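Long-range contact in response regulator aspartate phosphatase I (Bacillus subtilis subsp. subtilis, PDB 4I1A), which dephosphorylates the sporulation phosphotransferase Spo0F and triggers expression, excision and transfer of the mobile element ICEBs1 by inactivating its repressor ImmR: residues Y200-S214 / I223-L237. Sequence-based numbering, arbitrary orientation.
Sequences YERALEQFLKSLEIS and IAMSHMNIGICYDEL
The F207 ring lies flat beneath N229: CB of N229 sits over the ring centre, 3.4 Å from the centroid of the F207 ring, and the amide stacks on the same ring with planes 17° apart. C233 comes in at the edge of that ring, its SG 3.6 Å from F207 CD2, a sulfur-aromatic contact. Next to N229 in sequence, I230 pushes between L204, F207, L208 and L211 as a knob into a hole, with its CD1 3.6 Å from L208 CD2. Helix 200-215 is the second helix of one predicted tetratricopeptide repeat and helix 220-236 the first of the next, the two segments running antiparallel at 158° with axes 8.6 Å apart; helix 180-196 packs behind F207 and helix 240-257 behind I230. L204 and L211, each with CG anti to the backbone N, reach over the rings of Y234 and H227. L211 CD1 stands 3.8 Å from the centroid of the H227 imidazole, whose ND1 is hydrogen-bonded to H246. Near L237, the Y200 ring takes E236 CG on one face, 3.3 Å from Y200 CE1, and the bend at chi2 of E236 lays its carboxylate 20° from the ring plane. An alanine at Y200 would remove that face and is likely to set the E236 side chain free to turn. At the other end, S214 CB rests 3.6 Å from I223 CG1, while S214 OG hydrogen-bonds to S210 O.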
loop_
_atom_site.group_PDB
_atom_site.type_symbol
_atom_site.label_atom_id
_atom_site.label_comp_id
_atom_site.label_asym_id
_atom_site.label_seq_id
_atom_site.Cartn_x
_atom_site.Cartn_y
_atom_site.Cartn_z
ATOM N N TYR A 200 11.863 -3.123 -3.939
ATOM C CA TYR A 200 10.888 -2.692 -4.934
ATOM C C TYR A 200 11.002 -3.414 -6.267
ATOM O O TYR A 200 10.008 -3.597 -6.970
ATOM C CB TYR A 200 10.931 -1.166 -5.113
ATOM C CG TYR A 200 10.364 -0.418 -3.916
ATOM C CD1 TYR A 200 8.991 -0.282 -3.745
ATOM C CD2 TYR A 200 11.201 0.142 -2.955
ATOM C CE1 TYR A 200 8.466 0.393 -2.652
ATOM C CE2 TYR A 200 10.686 0.819 -1.856
ATOM C CZ TYR A 200 9.319 0.948 -1.711
ATOM O OH TYR A 200 8.796 1.630 -0.624
ATOM N N GLU A 201 12.209 -3.837 -6.606
ATOM C CA GLU A 201 12.427 -4.588 -7.834
ATOM C C GLU A 201 11.762 -5.966 -7.745
ATOM O O GLU A 201 11.160 -6.451 -8.707
ATOM C CB GLU A 201 13.928 -4.733 -8.085
ATOM C CG GLU A 201 14.334 -4.630 -9.540
ATOM C CD GLU A 201 15.708 -4.014 -9.700
ATOM O OE1 GLU A 201 15.974 -2.994 -9.022
ATOM O OE2 GLU A 201 16.520 -4.551 -10.489
ATOM N N ARG A 202 11.871 -6.597 -6.581
ATOM C CA ARG A 202 11.308 -7.927 -6.387
ATOM C C ARG A 202 9.787 -7.868 -6.294
ATOM O O ARG A 202 9.082 -8.766 -6.784
ATOM C CB ARG A 202 11.914 -8.590 -5.148
ATOM C CG ARG A 202 13.388 -8.938 -5.307
ATOM C CD ARG A 202 13.950 -9.530 -4.023
ATOM N NE ARG A 202 15.379 -9.820 -4.108
ATOM C CZ ARG A 202 15.880 -11.009 -4.436
ATOM N NH1 ARG A 202 15.062 -12.020 -4.718
ATOM N NH2 ARG A 202 17.196 -11.191 -4.478
ATOM N N ALA A 203 9.300 -6.794 -5.677
ATOM C CA ALA A 203 7.870 -6.534 -5.560
ATOM C C ALA A 203 7.240 -6.255 -6.932
ATOM O O ALA A 203 6.122 -6.687 -7.210
ATOM C CB ALA A 203 7.619 -5.386 -4.604
ATOM N N LEU A 204 7.963 -5.548 -7.793
ATOM C CA LEU A 204 7.510 -5.350 -9.163
ATOM C C LEU A 204 7.355 -6.681 -9.919
ATOM O O LEU A 204 6.401 -6.865 -10.681
ATOM C CB LEU A 204 8.457 -4.408 -9.919
ATOM C CG LEU A 204 8.102 -4.211 -11.397
ATOM C CD1 LEU A 204 6.817 -3.387 -11.554
ATOM C CD2 LEU A 204 9.256 -3.597 -12.176
ATOM N N GLU A 205 8.289 -7.609 -9.711
ATOM C CA GLU A 205 8.191 -8.916 -10.361
ATOM C C GLU A 205 6.916 -9.618 -9.917
ATOM O O GLU A 205 6.215 -10.210 -10.735
ATOM C CB GLU A 205 9.409 -9.797 -10.067
ATOM C CG GLU A 205 10.733 -9.299 -10.633
ATOM C CD GLU A 205 11.939 -9.892 -9.901
ATOM O OE1 GLU A 205 11.802 -10.987 -9.304
ATOM O OE2 GLU A 205 13.018 -9.257 -9.907
ATOM N N GLN A 206 6.617 -9.552 -8.621
ATOM C CA GLN A 206 5.388 -10.148 -8.105
ATOM C C GLN A 206 4.150 -9.535 -8.751
ATOM O O GLN A 206 3.299 -10.252 -9.281
ATOM C CB GLN A 206 5.298 -9.996 -6.591
ATOM C CG GLN A 206 6.176 -10.964 -5.822
ATOM C CD GLN A 206 5.919 -12.412 -6.192
ATOM O OE1 GLN A 206 4.775 -12.869 -6.228
ATOM N NE2 GLN A 206 6.989 -13.141 -6.481
ATOM N N PHE A 207 4.057 -8.207 -8.702
ATOM C CA PHE A 207 2.909 -7.490 -9.249
ATOM C C PHE A 207 2.764 -7.729 -10.750
ATOM O O PHE A 207 1.645 -7.773 -11.259
ATOM C CB PHE A 207 2.998 -5.984 -8.950
ATOM C CG PHE A 207 2.722 -5.621 -7.504
ATOM C CD1 PHE A 207 1.576 -6.071 -6.862
ATOM C CD2 PHE A 207 3.607 -4.821 -6.793
ATOM C CE1 PHE A 207 1.319 -5.731 -5.539
ATOM C CE2 PHE A 207 3.358 -4.482 -5.464
ATOM C CZ PHE A 207 2.212 -4.934 -4.839
ATOM N N LEU A 208 3.881 -7.881 -11.459
ATOM C CA LEU A 208 3.819 -8.187 -12.897
ATOM C C LEU A 208 3.167 -9.543 -13.144
ATOM O O LEU A 208 2.420 -9.715 -14.107
ATOM C CB LEU A 208 5.198 -8.125 -13.561
ATOM C CG LEU A 208 5.726 -6.697 -13.778
ATOM C CD1 LEU A 208 7.189 -6.714 -14.200
ATOM C CD2 LEU A 208 4.884 -5.939 -14.803
ATOM N N LYS A 209 3.440 -10.502 -12.268
ATOM C CA LYS A 209 2.799 -11.803 -12.376
ATOM C C LYS A 209 1.314 -11.646 -12.101
ATOM O O LYS A 209 0.483 -12.231 -12.782
ATOM C CB LYS A 209 3.424 -12.821 -11.416
ATOM C CG LYS A 209 4.795 -13.316 -11.854
ATOM C CD LYS A 209 5.170 -14.631 -11.164
ATOM C CE LYS A 209 5.363 -14.455 -9.664
ATOM N NZ LYS A 209 5.361 -15.762 -8.936
ATOM N N SER A 210 0.984 -10.833 -11.108
ATOM C CA SER A 210 -0.407 -10.610 -10.747
ATOM C C SER A 210 -1.212 -10.059 -11.918
ATOM O O SER A 210 -2.339 -10.489 -12.159
ATOM C CB SER A 210 -0.486 -9.674 -9.541
ATOM O OG SER A 210 0.201 -10.245 -8.439
ATOM N N LEU A 211 -0.612 -9.123 -12.651
ATOM C CA LEU A 211 -1.240 -8.510 -13.819
ATOM C C LEU A 211 -1.549 -9.539 -14.895
ATOM O O LEU A 211 -2.610 -9.495 -15.514
ATOM C CB LEU A 211 -0.342 -7.413 -14.401
ATOM C CG LEU A 211 -0.908 -6.685 -15.626
ATOM C CD1 LEU A 211 -2.259 -6.069 -15.291
ATOM C CD2 LEU A 211 0.054 -5.620 -16.144
ATOM N N GLU A 212 -0.618 -10.461 -15.118
ATOM C CA GLU A 212 -0.806 -11.491 -16.125
ATOM C C GLU A 212 -2.008 -12.362 -15.766
ATOM O O GLU A 212 -2.878 -12.597 -16.598
ATOM C CB GLU A 212 0.455 -12.344 -16.276
ATOM C CG GLU A 212 1.685 -11.593 -16.789
ATOM C CD GLU A 212 2.930 -12.479 -16.867
ATOM O OE1 GLU A 212 2.865 -13.564 -17.495
ATOM O OE2 GLU A 212 3.976 -12.090 -16.295
ATOM N N ILE A 213 -2.060 -12.815 -14.517
ATOM C CA ILE A 213 -3.142 -13.684 -14.053
ATOM C C ILE A 213 -4.475 -12.942 -14.039
ATOM O O ILE A 213 -5.509 -13.497 -14.409
ATOM C CB ILE A 213 -2.841 -14.263 -12.652
ATOM C CG1 ILE A 213 -1.691 -15.275 -12.729
ATOM C CG2 ILE A 213 -4.082 -14.921 -12.054
ATOM C CD1 ILE A 213 -1.165 -15.714 -11.369
ATOM N N SER A 214 -4.448 -11.678 -13.632
ATOM C CA SER A 214 -5.660 -10.866 -13.616
ATOM C C SER A 214 -6.199 -10.667 -15.027
ATOM O O SER A 214 -7.402 -10.475 -15.222
ATOM C CB SER A 214 -5.389 -9.510 -12.965
ATOM O OG SER A 214 -4.946 -9.673 -11.629
ATOM N N ILE A 223 -7.007 -6.298 -12.192
ATOM C CA ILE A 223 -6.188 -5.731 -13.258
ATOM C C ILE A 223 -5.778 -4.306 -12.889
ATOM O O ILE A 223 -4.605 -3.926 -12.997
ATOM C CB ILE A 223 -6.941 -5.730 -14.609
ATOM C CG1 ILE A 223 -6.988 -7.142 -15.193
ATOM C CG2 ILE A 223 -6.291 -4.773 -15.603
ATOM C CD1 ILE A 223 -7.818 -7.264 -16.499
ATOM N N ALA A 224 -6.746 -3.520 -12.433
ATOM C CA ALA A 224 -6.459 -2.154 -11.999
ATOM C C ALA A 224 -5.584 -2.139 -10.756
ATOM O O ALA A 224 -4.720 -1.278 -10.608
ATOM C CB ALA A 224 -7.742 -1.395 -11.745
ATOM N N MET A 225 -5.811 -3.085 -9.855
ATOM C CA MET A 225 -5.005 -3.137 -8.641
ATOM C C MET A 225 -3.548 -3.459 -8.958
ATOM O O MET A 225 -2.641 -2.848 -8.400
ATOM C CB MET A 225 -5.597 -4.109 -7.621
ATOM C CG MET A 225 -6.806 -3.550 -6.895
ATOM S SD MET A 225 -7.338 -4.588 -5.520
ATOM C CE MET A 225 -5.995 -4.341 -4.358
ATOM N N SER A 226 -3.330 -4.385 -9.886
ATOM C CA SER A 226 -1.979 -4.695 -10.338
ATOM C C SER A 226 -1.327 -3.488 -11.010
ATOM O O SER A 226 -0.202 -3.123 -10.679
ATOM C CB SER A 226 -1.985 -5.878 -11.302
ATOM O OG SER A 226 -2.511 -7.031 -10.686
ATOM N N HIS A 227 -2.030 -2.882 -11.961
ATOM C CA HIS A 227 -1.525 -1.674 -12.620
ATOM C C HIS A 227 -1.102 -0.613 -11.612
ATOM O O HIS A 227 -0.002 -0.070 -11.692
ATOM C CB HIS A 227 -2.575 -1.089 -13.565
ATOM C CG HIS A 227 -2.661 -1.787 -14.888
ATOM N ND1 HIS A 227 -1.544 -2.155 -15.608
ATOM C CD2 HIS A 227 -3.726 -2.174 -15.622
ATOM C CE1 HIS A 227 -1.919 -2.745 -16.724
ATOM N NE2 HIS A 227 -3.244 -2.770 -16.761
ATOM N N MET A 228 -1.980 -0.329 -10.655
ATOM C CA MET A 228 -1.703 0.676 -9.637
ATOM C C MET A 228 -0.428 0.337 -8.863
ATOM O O MET A 228 0.460 1.175 -8.694
ATOM C CB MET A 228 -2.894 0.804 -8.679
ATOM C CG MET A 228 -2.751 1.913 -7.624
ATOM S SD MET A 228 -4.036 1.852 -6.346
ATOM C CE MET A 228 -3.627 0.341 -5.491
ATOM N N ASN A 229 -0.337 -0.901 -8.398
ATOM C CA ASN A 229 0.803 -1.313 -7.592
ATOM C C ASN A 229 2.096 -1.373 -8.403
ATOM O O ASN A 229 3.169 -1.041 -7.898
ATOM C CB ASN A 229 0.508 -2.644 -6.927
ATOM C CG ASN A 229 -0.422 -2.500 -5.755
ATOM O OD1 ASN A 229 -0.231 -1.623 -4.915
ATOM N ND2 ASN A 229 -1.440 -3.356 -5.688
ATOM N N ILE A 230 1.978 -1.782 -9.665
ATOM C CA ILE A 230 3.090 -1.714 -10.601
ATOM C C ILE A 230 3.585 -0.283 -10.742
ATOM O O ILE A 230 4.784 -0.025 -10.628
ATOM C CB ILE A 230 2.715 -2.306 -11.976
ATOM C CG1 ILE A 230 2.662 -3.839 -11.881
ATOM C CG2 ILE A 230 3.738 -1.925 -13.017
ATOM C CD1 ILE A 230 2.029 -4.506 -13.090
ATOM N N GLY A 231 2.654 0.644 -10.972
ATOM C CA GLY A 231 2.977 2.056 -11.075
ATOM C C GLY A 231 3.650 2.577 -9.814
ATOM O O GLY A 231 4.585 3.373 -9.888
ATOM N N ILE A 232 3.185 2.123 -8.653
ATOM C CA ILE A 232 3.805 2.522 -7.387
ATOM C C ILE A 232 5.263 2.046 -7.259
ATOM O O ILE A 232 6.128 2.813 -6.840
ATOM C CB ILE A 232 2.975 2.046 -6.172
ATOM C CG1 ILE A 232 1.672 2.842 -6.095
ATOM C CG2 ILE A 232 3.778 2.150 -4.866
ATOM C CD1 ILE A 232 0.808 2.469 -4.916
ATOM N N CYS A 233 5.536 0.791 -7.622
ATOM C CA CYS A 233 6.921 0.299 -7.616
ATOM C C CYS A 233 7.807 1.087 -8.586
ATOM O O CYS A 233 8.927 1.476 -8.243
ATOM C CB CYS A 233 6.988 -1.194 -7.942
ATOM S SG CYS A 233 6.161 -2.237 -6.738
ATOM N N TYR A 234 7.291 1.328 -9.786
ATOM C CA TYR A 234 8.022 2.072 -10.803
ATOM C C TYR A 234 8.393 3.472 -10.328
ATOM O O TYR A 234 9.505 3.935 -10.571
ATOM C CB TYR A 234 7.209 2.139 -12.090
ATOM C CG TYR A 234 7.427 0.959 -13.030
ATOM C CD1 TYR A 234 8.694 0.420 -13.226
ATOM C CD2 TYR A 234 6.367 0.404 -13.732
ATOM C CE1 TYR A 234 8.897 -0.644 -14.089
ATOM C CE2 TYR A 234 6.559 -0.659 -14.595
ATOM C CZ TYR A 234 7.825 -1.179 -14.771
ATOM O OH TYR A 234 8.020 -2.231 -15.641
ATOM N N ASP A 235 7.465 4.128 -9.633
ATOM C CA ASP A 235 7.704 5.446 -9.045
ATOM C C ASP A 235 8.875 5.378 -8.069
ATOM O O ASP A 235 9.753 6.241 -8.069
ATOM C CB ASP A 235 6.426 5.957 -8.333
ATOM C CG ASP A 235 6.660 7.228 -7.520
ATOM O OD1 ASP A 235 7.375 8.128 -7.999
ATOM O OD2 ASP A 235 6.136 7.328 -6.392
ATOM N N GLU A 236 8.874 4.344 -7.235
ATOM C CA GLU A 236 9.969 4.097 -6.305
ATOM C C GLU A 236 11.280 3.806 -7.024
ATOM O O GLU A 236 12.350 4.183 -6.555
ATOM C CB GLU A 236 9.627 2.920 -5.382
ATOM C CG GLU A 236 8.507 3.221 -4.413
ATOM C CD GLU A 236 8.901 4.274 -3.393
ATOM O OE1 GLU A 236 10.100 4.331 -3.032
ATOM O OE2 GLU A 236 8.014 5.043 -2.958
ATOM N N LEU A 237 11.195 3.124 -8.160
ATOM C CA LEU A 237 12.388 2.789 -8.919
ATOM C C LEU A 237 12.783 3.948 -9.820
ATOM O O LEU A 237 13.748 3.863 -10.577
ATOM C CB LEU A 237 12.154 1.522 -9.738
ATOM C CG LEU A 237 12.015 0.240 -8.917
ATOM C CD1 LEU A 237 11.553 -0.911 -9.802
ATOM C CD2 LEU A 237 13.341 -0.098 -8.207
#